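Local coordinates for putative integrase (Listeria innocua, PDB 5U96) that belongs to the serine integrases, which carry out site-specific DNA recombination, and contributes here its coiled-coil domain, whose interactions mediate the directionality of the reaction, at the interface of chains A and B. Sequence-based numbering; all coordinates share one arbitrary frame. Chains: chain A/B, Putative integrase.

The interface of chains A and B. Residues chain A 20, 26; chain B 18, 28, 31-32, 35.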
loop_
_atom_site.group_PDB
_atom_site.type_symbol
_atom_site.label_atom_id
_atom_site.label_comp_id
_atom_site.label_asym_id
_atom_site.label_seq_id
_atom_site.Cartn_x
_atom_site.Cartn_y
_atom_site.Cartn_z
ATOM N N LEU A 20 7.170 0.957 6.685
ATOM C CA LEU A 20 6.011 0.398 7.372
ATOM C C LEU A 20 6.360 -0.938 8.021
ATOM O O LEU A 20 5.782 -1.306 9.045
ATOM C CB LEU A 20 4.841 0.226 6.399
ATOM C CG LEU A 20 4.326 1.510 5.743
ATOM C CD1 LEU A 20 3.169 1.199 4.806
ATOM C CD2 LEU A 20 3.907 2.534 6.788
ATOM N N TYR A 26 0.868 -2.908 11.060
ATOM C CA TYR A 26 0.295 -3.400 9.806
ATOM C C TYR A 26 0.505 -4.902 9.630
ATOM O O TYR A 26 1.295 -5.521 10.343
ATOM C CB TYR A 26 0.888 -2.665 8.599
ATOM C CG TYR A 26 0.712 -1.166 8.631
ATOM C CD1 TYR A 26 -0.421 -0.573 8.101
ATOM C CD2 TYR A 26 1.685 -0.342 9.182
ATOM C CE1 TYR A 26 -0.588 0.795 8.122
ATOM C CE2 TYR A 26 1.526 1.029 9.207
ATOM C CZ TYR A 26 0.387 1.592 8.675
ATOM O OH TYR A 26 0.219 2.957 8.696
ATOM N N PHE B 18 -2.778 3.094 0.869
ATOM C CA PHE B 18 -1.408 2.621 0.737
ATOM C C PHE B 18 -0.741 3.241 -0.487
ATOM O O PHE B 18 0.441 3.580 -0.455
ATOM C CB PHE B 18 -1.371 1.097 0.625
ATOM C CG PHE B 18 -1.439 0.381 1.946
ATOM C CD1 PHE B 18 -0.533 0.665 2.954
ATOM C CD2 PHE B 18 -2.405 -0.583 2.174
ATOM C CE1 PHE B 18 -0.592 0.004 4.164
ATOM C CE2 PHE B 18 -2.470 -1.248 3.383
ATOM C CZ PHE B 18 -1.561 -0.954 4.379
ATOM N N VAL B 28 4.062 8.584 7.349
ATOM C CA VAL B 28 3.892 7.393 8.178
ATOM C C VAL B 28 3.028 7.688 9.399
ATOM O O VAL B 28 2.139 6.911 9.744
ATOM C CB VAL B 28 5.245 6.836 8.665
ATOM C CG1 VAL B 28 5.025 5.626 9.563
ATOM C CG2 VAL B 28 6.132 6.469 7.489
ATOM N N LEU B 31 -0.511 7.874 8.438
ATOM C CA LEU B 31 -0.980 6.569 7.982
ATOM C C LEU B 31 -1.387 5.665 9.144
ATOM O O LEU B 31 -2.260 4.809 8.995
ATOM C CB LEU B 31 0.102 5.878 7.149
ATOM C CG LEU B 31 -0.415 4.800 6.195
ATOM C CD1 LEU B 31 -1.186 5.437 5.047
ATOM C CD2 LEU B 31 0.724 3.941 5.669
ATOM N N ASP B 32 -0.751 5.860 10.294
ATOM C CA ASP B 32 -1.093 5.118 11.504
ATOM C C ASP B 32 -2.540 5.368 11.915
ATOM O O ASP B 32 -3.298 4.430 12.161
ATOM C CB ASP B 32 -0.160 5.507 12.653
ATOM C CG ASP B 32 1.197 4.837 12.562
ATOM O OD1 ASP B 32 1.625 4.497 11.438
ATOM O OD2 ASP B 32 1.838 4.648 13.617
ATOM N N MET B 35 -5.195 4.470 8.732
ATOM C CA MET B 35 -5.361 3.071 8.357
ATOM C C MET B 35 -6.132 2.288 9.414
ATOM O O MET B 35 -7.014 1.496 9.085
ATOM C CB MET B 35 -4.003 2.412 8.118
ATOM C CG MET B 35 -4.106 0.973 7.637
ATOM S SD MET B 35 -5.126 0.814 6.162
ATOM C CE MET B 35 -4.107 1.639 4.943
#
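The aromatic ring of A:Tyr26 lies across side chains of both helices of chain B and shows how one tyrosine can combine a polar tip with an apolar flank. With CG anti to its own carbonyl carbon (chi1 -57°), the side chain extends away from the turn towards B:Leu31, tip first. Its phenol OH makes a side-on, probably weak hydrogen bond of 3.1 Å to the backbone carbonyl O of B:Leu31, meeting it at about 82° to the C=O bond. That oxygen also lies 3.0 Å from the backbone N of B:Met35 in its own helix. The carboxylate atom OD1 of B:Asp32, 3.4 Å from the same OH and approached at a more open angle, is a possible alternative acceptor. The B:Asp32 carboxylate is turned 70° from the tyrosine ring, and the two side chains meet at about a right angle.

Apolar contacts run along one edge and one side of the ring. At the edge, CE1 of A:Tyr26 touches CG of B:Met35 at 3.6 Å. That methionine bends at chi2 and chi3, which carries its terminal methyl CE over the centre of the B:Phe18 ring within chain B. B:Phe18 and the CD2 methyl of B:Leu31 lie on one side of the tyrosine plane, with B:Asp32 OD1 on the other. CZ of B:Phe18 approaches A:Tyr26 CD1 at 3.9 Å, the two aromatic side chains running past each other in opposite directions. B:Leu31, which also lies near the OH, places CD2 3.8 Å from CZ of A:Tyr26. The same methyl lies 3.7 Å from CD2 of A:Leu20, whose other branch, CD1, faces CE1 of B:Phe18.

A:Tyr26 lies in the turn between helices 7-23 and 28-50 of chain A, and A:Leu20 near the end of the first. Their partners come from both arms of chain B, helices 5-22 and 28-46, so the tip of one helical hairpin packs against the other, a pairing that may reflect coiled-coil contacts between integrase subunits, though the crystal alone does not show it.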